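Local coordinates for protein nidogen-1 (Mus musculus, PDB 1GL4) that associates tightly with laminin in basement membranes and binds collagen IV and, through the G2 fragment described here, perlecan, at residues 37-43 and 127-133; 44-50 and 79-83; 85-91 and 267-273; 117-123 and 273-279. All blocks are in the same frame, centred on the assembly; numbering follows the deposited sequence.

Contact 1: residues 37-43 and 127-133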
loop_
_atom_site.group_PDB
_atom_site.type_symbol
_atom_site.label_atom_id
_atom_site.label_comp_id
_atom_site.label_asym_id
_atom_site.label_seq_id
_atom_site.Cartn_x
_atom_site.Cartn_y
_atom_site.Cartn_z
ATOM N N THR A 37 16.636 6.968 -3.408
ATOM C CA THR A 37 15.798 6.810 -4.597
ATOM C C THR A 37 14.745 7.913 -4.631
ATOM O O THR A 37 14.362 8.448 -3.590
ATOM C CB THR A 37 15.100 5.424 -4.642
ATOM O OG1 THR A 37 14.234 5.277 -3.511
ATOM C CG2 THR A 37 16.135 4.315 -4.622
ATOM N N GLY A 38 14.288 8.254 -5.834
ATOM C CA GLY A 38 13.300 9.306 -5.984
ATOM C C GLY A 38 13.514 10.059 -7.285
ATOM O O GLY A 38 14.244 9.593 -8.156
ATOM N N ASN A 39 12.901 11.232 -7.413
ATOM C CA ASN A 39 13.032 12.021 -8.637
ATOM C C ASN A 39 13.850 13.305 -8.496
ATOM O O ASN A 39 13.723 14.210 -9.318
ATOM C CB ASN A 39 11.643 12.370 -9.174
ATOM C CG ASN A 39 10.926 13.390 -8.311
ATOM O OD1 ASN A 39 11.352 13.689 -7.192
ATOM N ND2 ASN A 39 9.822 13.924 -8.824
ATOM N N GLY A 40 14.682 13.397 -7.464
ATOM C CA GLY A 40 15.486 14.599 -7.294
ATOM C C GLY A 40 14.843 15.632 -6.388
ATOM O O GLY A 40 15.510 16.198 -5.517
ATOM N N ARG A 41 13.554 15.893 -6.596
ATOM C CA ARG A 41 12.821 16.851 -5.773
ATOM C C ARG A 41 12.460 16.196 -4.443
ATOM O O ARG A 41 12.329 16.869 -3.419
ATOM C CB ARG A 41 11.543 17.306 -6.487
ATOM C CG ARG A 41 11.765 18.303 -7.621
ATOM C CD ARG A 41 10.472 18.553 -8.387
ATOM N NE ARG A 41 9.384 18.956 -7.500
ATOM C CZ ARG A 41 9.259 20.164 -6.961
ATOM N NH1 ARG A 41 10.155 21.110 -7.220
ATOM N NH2 ARG A 41 8.241 20.423 -6.149
ATOM N N GLN A 42 12.300 14.876 -4.479
ATOM C CA GLN A 42 11.954 14.081 -3.301
ATOM C C GLN A 42 12.825 12.820 -3.339
ATOM O O GLN A 42 12.880 12.128 -4.366
ATOM C CB GLN A 42 10.472 13.676 -3.346
ATOM C CG GLN A 42 9.470 14.803 -3.628
ATOM C CD GLN A 42 9.244 15.725 -2.446
ATOM O OE1 GLN A 42 9.420 15.332 -1.297
ATOM N NE2 GLN A 42 8.825 16.956 -2.724
ATOM N N CYS A 43 13.505 12.523 -2.234
ATOM C CA CYS A 43 14.375 11.348 -2.161
ATOM C C CYS A 43 14.272 10.659 -0.799
ATOM O O CYS A 43 14.072 11.323 0.213
ATOM C CB CYS A 43 15.841 11.748 -2.394
ATOM S SG CYS A 43 16.196 12.649 -3.941
ATOM N N PHE A 127 7.388 5.732 -7.017
ATOM C CA PHE A 127 8.107 6.799 -6.331
ATOM C C PHE A 127 9.305 7.288 -7.132
ATOM O O PHE A 127 9.564 8.489 -7.192
ATOM C CB PHE A 127 8.582 6.355 -4.947
ATOM C CG PHE A 127 9.077 7.495 -4.106
ATOM C CD1 PHE A 127 8.181 8.432 -3.596
ATOM C CD2 PHE A 127 10.438 7.674 -3.882
ATOM C CE1 PHE A 127 8.632 9.537 -2.877
ATOM C CE2 PHE A 127 10.906 8.778 -3.164
ATOM C CZ PHE A 127 10.002 9.710 -2.661
ATOM N N SER A 128 10.036 6.364 -7.750
ATOM C CA SER A 128 11.189 6.750 -8.556
ATOM C C SER A 128 10.751 7.658 -9.704
ATOM O O SER A 128 11.427 8.634 -10.024
ATOM C CB SER A 128 11.903 5.510 -9.110
ATOM O OG SER A 128 12.619 4.823 -8.083
ATOM N N ILE A 129 9.605 7.351 -10.306
ATOM C CA ILE A 129 9.092 8.151 -11.422
ATOM C C ILE A 129 8.476 9.504 -11.035
ATOM O O ILE A 129 8.747 10.514 -11.686
ATOM C CB ILE A 129 8.025 7.357 -12.218
ATOM C CG1 ILE A 129 8.665 6.120 -12.856
ATOM C CG2 ILE A 129 7.388 8.250 -13.293
ATOM C CD1 ILE A 129 7.650 5.131 -13.409
ATOM N N THR A 130 7.660 9.530 -9.980
ATOM C CA THR A 130 6.968 10.759 -9.569
ATOM C C THR A 130 7.454 11.482 -8.311
ATOM O O THR A 130 7.072 12.633 -8.074
ATOM C CB THR A 130 5.469 10.495 -9.330
ATOM O OG1 THR A 130 5.314 9.761 -8.109
ATOM C CG2 THR A 130 4.868 9.673 -10.472
ATOM N N GLY A 131 8.261 10.819 -7.492
ATOM C CA GLY A 131 8.716 11.453 -6.268
ATOM C C GLY A 131 7.558 11.635 -5.293
ATOM O O GLY A 131 7.637 12.437 -4.358
ATOM N N GLY A 132 6.475 10.895 -5.507
ATOM C CA GLY A 132 5.330 11.010 -4.620
ATOM C C GLY A 132 4.538 12.291 -4.815
ATOM O O GLY A 132 3.798 12.712 -3.929
ATOM N N GLU A 133 4.715 12.925 -5.971
ATOM C CA GLU A 133 3.995 14.147 -6.310
ATOM C C GLU A 133 3.201 13.833 -7.573
ATOM O O GLU A 133 3.745 13.877 -8.672
ATOM C CB GLU A 133 4.981 15.293 -6.592
ATOM C CG GLU A 133 5.892 15.662 -5.421
ATOM C CD GLU A 133 6.999 16.637 -5.820
ATOM O OE1 GLU A 133 7.758 16.345 -6.769
ATOM O OE2 GLU A 133 7.118 17.692 -5.178
HETATM O O HOH W 1 11.907 4.582 -5.203
HETATM O O HOH W 2 8.910 13.370 -11.480
#
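This is an interdomain contact: the second, small hairpin of the N-terminal EGF-like domain (strands 36-38 and 43-45) lies against the C-terminal end of helix 126-130 of the G2 beta-barrel. The turn of the hairpin is held from within by an Asx motif, Asn39 OD1 accepting from Gln42 N at 3.1 Å and more weakly from Arg41 N at 3.2 Å, and the Cys43-Cys32 disulfide ties it to the rest of the EGF-like domain. On the barrel side Gly131 leaves the helix with positive phi inside a type I' turn from Thr130 to Glu133. A CB on Gly131 would collide with Asn39 OD1, so the bare glycine lets the two turns close up. Phe127 packs against the hairpin, ring edge at Thr37 O, 3.5 Å from CE2. Two waters fill the gaps, one linking Thr37 OG1 to Ser128 OG, which also bonds Glu119 OE2, the other Asn39 ND2 to Ile129 O. Polar groups finish the contact. Arg41 forms a salt bridge with Glu133, NE to OE1 at 3.2 Å and NH2 to OE2 at 3.1 Å, while Gln42, whose OE1 accepts from Ile158 N, donates from NE2 to the same Glu133 OE2, also at 3.1 Å.

Contact 2: residues 44-50 and 79-83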
loop_
_atom_site.group_PDB
_atom_site.type_symbol
_atom_site.label_atom_id
_atom_site.label_comp_id
_atom_site.label_asym_id
_atom_site.label_seq_id
_atom_site.Cartn_x
_atom_site.Cartn_y
_atom_site.Cartn_z
ATOM N N VAL A 44 14.400 9.331 -0.787
ATOM C CA VAL A 44 14.369 8.555 0.457
ATOM C C VAL A 44 15.504 7.529 0.417
ATOM O O VAL A 44 15.886 7.053 -0.655
ATOM C CB VAL A 44 13.018 7.814 0.657
ATOM C CG1 VAL A 44 11.884 8.821 0.788
ATOM C CG2 VAL A 44 12.753 6.865 -0.504
ATOM N N ALA A 45 16.054 7.202 1.585
ATOM C CA ALA A 45 17.153 6.245 1.679
ATOM C C ALA A 45 16.735 4.825 1.320
ATOM O O ALA A 45 15.653 4.377 1.691
ATOM C CB ALA A 45 17.736 6.265 3.091
ATOM N N GLU A 46 17.603 4.117 0.606
ATOM C CA GLU A 46 17.315 2.743 0.215
ATOM C C GLU A 46 17.157 1.863 1.457
ATOM O O GLU A 46 17.837 2.080 2.463
ATOM C CB GLU A 46 18.445 2.194 -0.660
ATOM C CG GLU A 46 18.699 3.004 -1.923
ATOM C CD GLU A 46 19.752 2.375 -2.818
ATOM O OE1 GLU A 46 20.820 1.986 -2.298
ATOM O OE2 GLU A 46 19.516 2.276 -4.041
ATOM N N GLY A 47 16.250 0.887 1.381
ATOM C CA GLY A 47 16.007 -0.030 2.488
ATOM C C GLY A 47 15.376 0.553 3.747
ATOM O O GLY A 47 15.295 -0.114 4.785
ATOM N N SER A 48 14.901 1.789 3.662
ATOM C CA SER A 48 14.311 2.449 4.820
ATOM C C SER A 48 12.794 2.342 4.928
ATOM O O SER A 48 12.090 2.230 3.917
ATOM C CB SER A 48 14.677 3.935 4.804
ATOM O OG SER A 48 14.005 4.603 3.742
ATOM N N PRO A 49 12.270 2.360 6.166
ATOM C CA PRO A 49 10.821 2.286 6.385
ATOM C C PRO A 49 10.266 3.670 6.026
ATOM O O PRO A 49 10.939 4.685 6.253
ATOM C CB PRO A 49 10.698 2.028 7.893
ATOM C CG PRO A 49 11.992 1.366 8.253
ATOM C CD PRO A 49 13.001 2.151 7.428
ATOM N N GLN A 50 9.061 3.718 5.463
ATOM C CA GLN A 50 8.433 4.991 5.109
ATOM C C GLN A 50 6.960 4.947 5.491
ATOM O O GLN A 50 6.339 3.883 5.473
ATOM C CB GLN A 50 8.555 5.275 3.607
ATOM C CG GLN A 50 9.979 5.523 3.091
ATOM C CD GLN A 50 10.625 6.773 3.680
ATOM O OE1 GLN A 50 9.981 7.817 3.818
ATOM N NE2 GLN A 50 11.910 6.674 4.012
ATOM N N TYR A 79 2.179 1.931 5.772
ATOM C CA TYR A 79 3.571 1.620 6.116
ATOM C C TYR A 79 4.213 0.702 5.057
ATOM O O TYR A 79 3.578 -0.247 4.568
ATOM C CB TYR A 79 3.603 0.922 7.492
ATOM C CG TYR A 79 4.972 0.744 8.135
ATOM C CD1 TYR A 79 5.470 1.691 9.031
ATOM C CD2 TYR A 79 5.761 -0.375 7.858
ATOM C CE1 TYR A 79 6.720 1.530 9.639
ATOM C CE2 TYR A 79 7.019 -0.550 8.462
ATOM C CZ TYR A 79 7.486 0.409 9.350
ATOM O OH TYR A 79 8.711 0.256 9.962
ATOM N N VAL A 80 5.466 0.996 4.703
ATOM C CA VAL A 80 6.222 0.199 3.735
ATOM C C VAL A 80 7.717 0.316 4.012
ATOM O O VAL A 80 8.171 1.300 4.601
ATOM C CB VAL A 80 6.002 0.681 2.280
ATOM C CG1 VAL A 80 4.564 0.506 1.872
ATOM C CG2 VAL A 80 6.403 2.139 2.159
ATOM N N VAL A 81 8.479 -0.690 3.592
ATOM C CA VAL A 81 9.926 -0.666 3.745
ATOM C C VAL A 81 10.512 -0.730 2.334
ATOM O O VAL A 81 10.243 -1.677 1.585
ATOM C CB VAL A 81 10.453 -1.871 4.558
ATOM C CG1 VAL A 81 11.983 -1.810 4.629
ATOM C CG2 VAL A 81 9.870 -1.849 5.972
ATOM N N MET A 82 11.311 0.268 1.968
ATOM C CA MET A 82 11.897 0.298 0.634
ATOM C C MET A 82 12.560 -1.029 0.274
ATOM O O MET A 82 13.308 -1.606 1.070
ATOM C CB MET A 82 12.927 1.431 0.509
ATOM C CG MET A 82 12.391 2.828 0.819
ATOM S SD MET A 82 10.966 3.354 -0.175
ATOM C CE MET A 82 11.562 2.994 -1.879
ATOM N N ASN A 83 12.261 -1.504 -0.931
ATOM C CA ASN A 83 12.809 -2.745 -1.472
ATOM C C ASN A 83 12.190 -4.040 -0.933
ATOM O O ASN A 83 12.618 -5.131 -1.315
ATOM C CB ASN A 83 14.333 -2.780 -1.290
ATOM C CG ASN A 83 15.040 -3.516 -2.418
ATOM O OD1 ASN A 83 16.236 -3.796 -2.336
ATOM N ND2 ASN A 83 14.305 -3.825 -3.483
#
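Segment 79-83 pairs antiparallel with the start of strand 49-62, where the chain passes from the EGF-like hairpin into the barrel. Tyr79, implicated in perlecan binding and, like Pro49, packed on the perlecan chain, brings its hydroxyl OH to 3.4 Å from Pro49 CB. Val80 forms the hydrogen-bonded pair with Gln50: Gln50 N donates to Val80 O at 2.7 Å and Val80 N to Gln50 O at 3.1 Å. Val81 faces Pro49 in a non-hydrogen-bonded pair, fitting for a proline, which has no NH. Met82 extends the pairing, its N donating to Ser48 O at 2.9 Å, and its side chain packs against the linker, SD lying 4.0 Å from both Val44 CG2 and Gln50 CG. The linker bends in a type II turn, Ala45 to Ser48, with Gly47 at positive phi and Ser48 OG bonded to Ala45 O (2.6 Å). Around the contact, Phe116 and Thr37 of strand 36-38 also touch Met82, and strand 86-92 pairs with the other edge of strand 69-81.

Contact 3: residues 85-91 and 267-273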
loop_
_atom_site.group_PDB
_atom_site.type_symbol
_atom_site.label_atom_id
_atom_site.label_comp_id
_atom_site.label_asym_id
_atom_site.label_seq_id
_atom_site.Cartn_x
_atom_site.Cartn_y
_atom_site.Cartn_z
ATOM N N GLY A 85 8.689 -4.438 -0.932
ATOM C CA GLY A 85 7.539 -4.622 -1.801
ATOM C C GLY A 85 6.167 -4.830 -1.174
ATOM O O GLY A 85 5.192 -5.043 -1.901
ATOM N N ARG A 86 6.058 -4.766 0.149
ATOM C CA ARG A 86 4.754 -4.967 0.774
ATOM C C ARG A 86 4.186 -3.692 1.403
ATOM O O ARG A 86 4.836 -3.051 2.228
ATOM C CB ARG A 86 4.844 -6.081 1.818
ATOM C CG ARG A 86 3.486 -6.608 2.294
ATOM C CD ARG A 86 3.630 -7.980 2.953
ATOM N NE ARG A 86 2.366 -8.485 3.492
ATOM C CZ ARG A 86 1.311 -8.836 2.761
ATOM N NH1 ARG A 86 1.341 -8.749 1.436
ATOM N NH2 ARG A 86 0.213 -9.276 3.367
ATOM N N SER A 87 2.973 -3.320 1.004
ATOM C CA SER A 87 2.345 -2.123 1.553
ATOM C C SER A 87 1.188 -2.506 2.465
ATOM O O SER A 87 0.347 -3.336 2.105
ATOM C CB SER A 87 1.846 -1.206 0.431
ATOM O OG SER A 87 0.841 -1.835 -0.342
ATOM N N TYR A 88 1.163 -1.902 3.650
ATOM C CA TYR A 88 0.124 -2.153 4.648
ATOM C C TYR A 88 -0.656 -0.859 4.862
ATOM O O TYR A 88 -0.080 0.157 5.255
ATOM C CB TYR A 88 0.748 -2.580 5.978
ATOM C CG TYR A 88 1.674 -3.777 5.914
ATOM C CD1 TYR A 88 2.959 -3.665 5.384
ATOM C CD2 TYR A 88 1.280 -5.015 6.434
ATOM C CE1 TYR A 88 3.838 -4.753 5.378
ATOM C CE2 TYR A 88 2.149 -6.110 6.434
ATOM C CZ TYR A 88 3.429 -5.968 5.906
ATOM O OH TYR A 88 4.298 -7.039 5.908
ATOM N N THR A 89 -1.962 -0.885 4.621
ATOM C CA THR A 89 -2.771 0.321 4.779
ATOM C C THR A 89 -3.923 0.160 5.771
ATOM O O THR A 89 -4.603 -0.870 5.792
ATOM C CB THR A 89 -3.353 0.776 3.410
ATOM O OG1 THR A 89 -2.282 1.038 2.493
ATOM C CG2 THR A 89 -4.189 2.043 3.572
ATOM N N ALA A 90 -4.126 1.186 6.597
ATOM C CA ALA A 90 -5.204 1.196 7.587
ATOM C C ALA A 90 -6.037 2.460 7.403
ATOM O O ALA A 90 -5.495 3.559 7.265
ATOM C CB ALA A 90 -4.635 1.157 8.997
ATOM N N ILE A 91 -7.355 2.299 7.405
ATOM C CA ILE A 91 -8.258 3.424 7.243
ATOM C C ILE A 91 -9.275 3.327 8.375
ATOM O O ILE A 91 -10.090 2.408 8.406
ATOM C CB ILE A 91 -8.954 3.356 5.867
ATOM C CG1 ILE A 91 -7.887 3.332 4.762
ATOM C CG2 ILE A 91 -9.897 4.541 5.700
ATOM C CD1 ILE A 91 -8.411 3.070 3.354
ATOM N N LEU A 267 -10.644 -0.368 8.405
ATOM C CA LEU A 267 -10.540 -1.082 7.143
ATOM C C LEU A 267 -9.046 -1.289 6.873
ATOM O O LEU A 267 -8.267 -0.337 6.944
ATOM C CB LEU A 267 -11.180 -0.230 6.042
ATOM C CG LEU A 267 -11.294 -0.702 4.596
ATOM C CD1 LEU A 267 -12.186 -1.937 4.488
ATOM C CD2 LEU A 267 -11.875 0.446 3.771
ATOM N N ARG A 268 -8.652 -2.526 6.570
ATOM C CA ARG A 268 -7.247 -2.849 6.313
ATOM C C ARG A 268 -6.997 -3.514 4.953
ATOM O O ARG A 268 -7.745 -4.406 4.534
ATOM C CB ARG A 268 -6.710 -3.759 7.431
ATOM C CG ARG A 268 -6.758 -3.145 8.837
ATOM C CD ARG A 268 -6.288 -4.141 9.900
ATOM N NE ARG A 268 -6.232 -3.559 11.243
ATOM C CZ ARG A 268 -5.352 -2.633 11.624
ATOM N NH1 ARG A 268 -4.447 -2.180 10.766
ATOM N NH2 ARG A 268 -5.374 -2.158 12.864
ATOM N N TYR A 269 -5.943 -3.066 4.270
ATOM C CA TYR A 269 -5.554 -3.604 2.964
ATOM C C TYR A 269 -4.051 -3.900 2.978
ATOM O O TYR A 269 -3.263 -3.077 3.446
ATOM C CB TYR A 269 -5.811 -2.579 1.848
ATOM C CG TYR A 269 -7.243 -2.138 1.646
ATOM C CD1 TYR A 269 -7.553 -0.783 1.527
ATOM C CD2 TYR A 269 -8.276 -3.066 1.483
ATOM C CE1 TYR A 269 -8.848 -0.354 1.242
ATOM C CE2 TYR A 269 -9.583 -2.645 1.192
ATOM C CZ TYR A 269 -9.856 -1.291 1.071
ATOM O OH TYR A 269 -11.121 -0.853 0.753
ATOM N N ALA A 270 -3.649 -5.063 2.469
ATOM C CA ALA A 270 -2.229 -5.402 2.413
ATOM C C ALA A 270 -1.921 -6.167 1.131
ATOM O O ALA A 270 -2.692 -7.033 0.720
ATOM C CB ALA A 270 -1.830 -6.239 3.630
ATOM N N LEU A 271 -0.810 -5.823 0.485
ATOM C CA LEU A 271 -0.399 -6.504 -0.737
ATOM C C LEU A 271 1.093 -6.381 -1.067
ATOM O O LEU A 271 1.770 -5.429 -0.652
ATOM C CB LEU A 271 -1.247 -6.045 -1.936
ATOM C CG LEU A 271 -1.735 -4.614 -2.174
ATOM C CD1 LEU A 271 -2.492 -4.569 -3.510
ATOM C CD2 LEU A 271 -2.660 -4.167 -1.064
ATOM N N SER A 272 1.595 -7.364 -1.809
ATOM C CA SER A 272 3.001 -7.409 -2.212
ATOM C C SER A 272 3.137 -7.043 -3.688
ATOM O O SER A 272 2.346 -7.493 -4.518
ATOM C CB SER A 272 3.563 -8.799 -1.934
ATOM O OG SER A 272 3.549 -9.051 -0.536
ATOM N N ASN A 273 4.157 -6.249 -4.010
ATOM C CA ASN A 273 4.348 -5.756 -5.374
ATOM C C ASN A 273 5.766 -5.799 -5.946
ATOM O O ASN A 273 6.740 -5.532 -5.236
ATOM C CB ASN A 273 3.876 -4.297 -5.437
ATOM C CG ASN A 273 2.471 -4.117 -4.919
ATOM O OD1 ASN A 273 1.528 -3.999 -5.696
ATOM N ND2 ASN A 273 2.320 -4.107 -3.593
HETATM O O HOH W 3 -1.770 -1.167 0.994
HETATM O O HOH W 4 -3.287 -2.363 8.071
#
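Strands 86-91 and 267-273 of the G2 beta-barrel run antiparallel, 169° between their directions, and nearly every inward backbone group is paired. Ser87, Thr89 and Ile91 each exchange two hydrogen bonds with Leu271, Tyr269 and Leu267 respectively; Ile91 N to Leu267 O and Leu267 N to Ile91 O are both 2.8 Å. At the far end Gly85 O accepts from Asn273 N at 2.6 Å and, weakly, from Asn273 ND2 at 3.5 Å. One face carries Ser87, Thr89, Ile91, Leu267, Tyr269 and Leu271; there a water joins Ser87 OG and Thr89 OG1, Thr89 OG1 also bonds Ser78, and Tyr269 OH bonds Leu102 O. On the other face Arg86 NH1 donates to Ser272 OG at 3.0 Å and also to Ser255 O, while Arg86 NH2 and NH1 of Arg268, a residue implicated in perlecan binding, donate to backbone of the perlecan chain. The chemistry is thus two-sided: from a mixed face Thr89, Ile91 and Tyr269 pack on helix 107-115, and arginines on a backbone-satisfied sheet meet perlecan.

Contact 4: residues 117-123 and 273-279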
loop_
_atom_site.group_PDB
_atom_site.type_symbol
_atom_site.label_atom_id
_atom_site.label_comp_id
_atom_site.label_asym_id
_atom_site.label_seq_id
_atom_site.Cartn_x
_atom_site.Cartn_y
_atom_site.Cartn_z
ATOM N N ALA A 117 6.890 -0.619 -5.257
ATOM C CA ALA A 117 7.112 -2.001 -5.690
ATOM C C ALA A 117 8.605 -2.314 -5.810
ATOM O O ALA A 117 9.413 -1.417 -6.034
ATOM C CB ALA A 117 6.436 -2.241 -7.038
ATOM N N VAL A 118 8.969 -3.586 -5.664
ATOM C CA VAL A 118 10.373 -3.979 -5.789
ATOM C C VAL A 118 10.773 -3.766 -7.246
ATOM O O VAL A 118 10.133 -4.303 -8.152
ATOM C CB VAL A 118 10.586 -5.462 -5.420
ATOM C CG1 VAL A 118 12.050 -5.859 -5.659
ATOM C CG2 VAL A 118 10.209 -5.690 -3.961
ATOM N N GLU A 119 11.823 -2.979 -7.465
ATOM C CA GLU A 119 12.290 -2.676 -8.812
ATOM C C GLU A 119 13.164 -3.796 -9.386
ATOM O O GLU A 119 14.138 -4.224 -8.768
ATOM C CB GLU A 119 13.045 -1.333 -8.800
ATOM C CG GLU A 119 12.175 -0.161 -8.303
ATOM C CD GLU A 119 12.884 1.192 -8.305
ATOM O OE1 GLU A 119 13.997 1.299 -7.747
ATOM O OE2 GLU A 119 12.320 2.162 -8.852
ATOM N N GLN A 120 12.799 -4.275 -10.571
ATOM C CA GLN A 120 13.533 -5.357 -11.226
ATOM C C GLN A 120 14.168 -4.927 -12.543
ATOM O O GLN A 120 13.556 -4.206 -13.334
ATOM C CB GLN A 120 12.594 -6.535 -11.482
ATOM C CG GLN A 120 12.020 -7.148 -10.217
ATOM C CD GLN A 120 11.022 -8.249 -10.504
ATOM O OE1 GLN A 120 10.628 -8.994 -9.605
ATOM N NE2 GLN A 120 10.597 -8.353 -11.761
ATOM N N ASP A 121 15.398 -5.379 -12.774
ATOM C CA ASP A 121 16.129 -5.051 -13.997
ATOM C C ASP A 121 16.219 -3.544 -14.203
ATOM O O ASP A 121 16.681 -2.817 -13.327
ATOM C CB ASP A 121 15.453 -5.702 -15.211
ATOM C CG ASP A 121 15.524 -7.220 -15.177
ATOM O OD1 ASP A 121 16.649 -7.765 -15.159
ATOM O OD2 ASP A 121 14.455 -7.870 -15.169
ATOM N N GLY A 122 15.782 -3.076 -15.367
ATOM C CA GLY A 122 15.823 -1.650 -15.639
ATOM C C GLY A 122 14.449 -1.008 -15.574
ATOM O O GLY A 122 14.034 -0.324 -16.516
ATOM N N PHE A 123 13.733 -1.226 -14.471
ATOM C CA PHE A 123 12.397 -0.657 -14.308
ATOM C C PHE A 123 12.256 0.117 -13.001
ATOM O O PHE A 123 12.827 -0.266 -11.981
ATOM C CB PHE A 123 11.347 -1.767 -14.403
ATOM C CG PHE A 123 11.341 -2.461 -15.735
ATOM C CD1 PHE A 123 12.354 -3.352 -16.074
ATOM C CD2 PHE A 123 10.375 -2.155 -16.688
ATOM C CE1 PHE A 123 12.413 -3.922 -17.347
ATOM C CE2 PHE A 123 10.422 -2.719 -17.965
ATOM C CZ PHE A 123 11.447 -3.603 -18.292
ATOM N N ASN A 273 4.157 -6.249 -4.010
ATOM C CA ASN A 273 4.348 -5.756 -5.374
ATOM C C ASN A 273 5.766 -5.799 -5.946
ATOM O O ASN A 273 6.740 -5.532 -5.236
ATOM C CB ASN A 273 3.876 -4.297 -5.437
ATOM C CG ASN A 273 2.471 -4.117 -4.919
ATOM O OD1 ASN A 273 1.528 -3.999 -5.696
ATOM N ND2 ASN A 273 2.320 -4.107 -3.593
ATOM N N SER A 274 5.851 -6.113 -7.240
ATOM C CA SER A 274 7.105 -6.143 -8.002
ATOM C C SER A 274 6.830 -5.454 -9.338
ATOM O O SER A 274 5.768 -5.656 -9.930
ATOM C CB SER A 274 7.566 -7.578 -8.270
ATOM O OG SER A 274 8.173 -8.144 -7.119
ATOM N N ILE A 275 7.768 -4.644 -9.816
ATOM C CA ILE A 275 7.583 -3.949 -11.091
ATOM C C ILE A 275 8.711 -4.332 -12.059
ATOM O O ILE A 275 9.890 -4.322 -11.693
ATOM C CB ILE A 275 7.543 -2.401 -10.887
ATOM C CG1 ILE A 275 7.082 -1.708 -12.170
ATOM C CG2 ILE A 275 8.906 -1.875 -10.487
ATOM C CD1 ILE A 275 5.610 -1.855 -12.456
ATOM N N GLY A 276 8.342 -4.686 -13.287
ATOM C CA GLY A 276 9.337 -5.080 -14.269
ATOM C C GLY A 276 8.810 -5.205 -15.689
ATOM O O GLY A 276 7.757 -4.656 -16.016
ATOM N N PRO A 277 9.523 -5.933 -16.562
ATOM C CA PRO A 277 9.123 -6.124 -17.959
ATOM C C PRO A 277 7.875 -6.992 -18.153
ATOM O O PRO A 277 7.527 -7.801 -17.295
ATOM C CB PRO A 277 10.366 -6.753 -18.581
ATOM C CG PRO A 277 10.889 -7.596 -17.460
ATOM C CD PRO A 277 10.779 -6.656 -16.275
ATOM N N VAL A 278 7.208 -6.813 -19.291
ATOM C CA VAL A 278 6.017 -7.588 -19.618
ATOM C C VAL A 278 6.434 -9.027 -19.923
ATOM O O VAL A 278 7.254 -9.265 -20.806
ATOM C CB VAL A 278 5.296 -7.013 -20.861
ATOM C CG1 VAL A 278 4.079 -7.859 -21.201
ATOM C CG2 VAL A 278 4.888 -5.570 -20.607
ATOM N N ARG A 279 5.873 -9.979 -19.185
ATOM C CA ARG A 279 6.184 -11.392 -19.387
ATOM C C ARG A 279 4.919 -12.158 -19.755
ATOM O O ARG A 279 4.824 -12.626 -20.910
ATOM C CB ARG A 279 6.786 -11.995 -18.115
ATOM C CG ARG A 279 8.070 -11.326 -17.639
ATOM C CD ARG A 279 8.594 -11.983 -16.363
ATOM N NE ARG A 279 9.757 -11.291 -15.804
ATOM C CZ ARG A 279 10.949 -11.218 -16.391
ATOM N NH1 ARG A 279 11.154 -11.794 -17.569
ATOM N NH2 ARG A 279 11.943 -10.568 -15.797
ATOM O OXT ARG A 279 4.033 -12.273 -18.882
#
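Short strand 118-119 joins the edge of strand 266-276 in parallel, through Val118 N to Asn273 O (3.0 Å), Ile275 N to Val118 O (2.9 Å) and Gln120 N to Ile275 O (3.1 Å). Side chains then sort by face. Val118, in the t rotamer, shares one face with Ser274, its CB 4.0 Å from Ser274 OG. On the other, Ile275 (chi1 t, chi2 p) sets its CB 4.0 Å from Ala117 CB and its CG2 3.9 Å from Glu119 CA. Glu119 (m, t), on the same face as Ile275, accepts from Asn125 N and Ser128 OG. Gln120, also m, t, reaches across to strand 266-276, bringing NE2 to 4.3 Å from Gly276 CA; a CB on Gly276 would clash with that NE2. Phe123, chi1 m and chi2 74°, turns a ring face to the end of strand 266-276 and the proline that follows, and makes two CH-pi contacts: Gly276 CA and Pro277 CD stand 4.0 and 3.8 Å from its ring centroid. Phe123 CZ comes within 3.3 Å of Pro277 CB. At the last modelled residue, Arg279, the extended side chain (m, t, t) swings back to a long salt bridge, Arg279 NH2 to Asp121 OD2 at 3.7 Å. The arrangement is a short parallel edge pairing within an otherwise largely antiparallel beta-barrel, the G2 fold, with Phe123 packed on Gly276 and Pro277 just past the pairing.

In the fold
Contacts 2, 3 and 4 follow one continuous sheet: 49-62 pairs with 69-81, 69-81 with 86-92, 86-92 with 266-276, and 266-276 with 118-119. Tyr79 N to Tyr88 O (2.9 Å) joins contacts 2 and 3, whose centres are 14 Å apart; contacts 3 and 4 share Asn273. Contact 1 adds the EGF-like domain, meeting contact 2 through Thr37 N to Val44 O (2.9 Å) and contact 4 through Ser128 OG to Glu119 OE2 (2.8 Å). Perlecan touches contacts 2 and 3 alone, where the side chains of Tyr79 and Arg268 lie about 9 Å apart. The zinc ion, bound by Asp159, His161 and His163, lies apart from these contacts, about 11 Å from the side chain of Gln50.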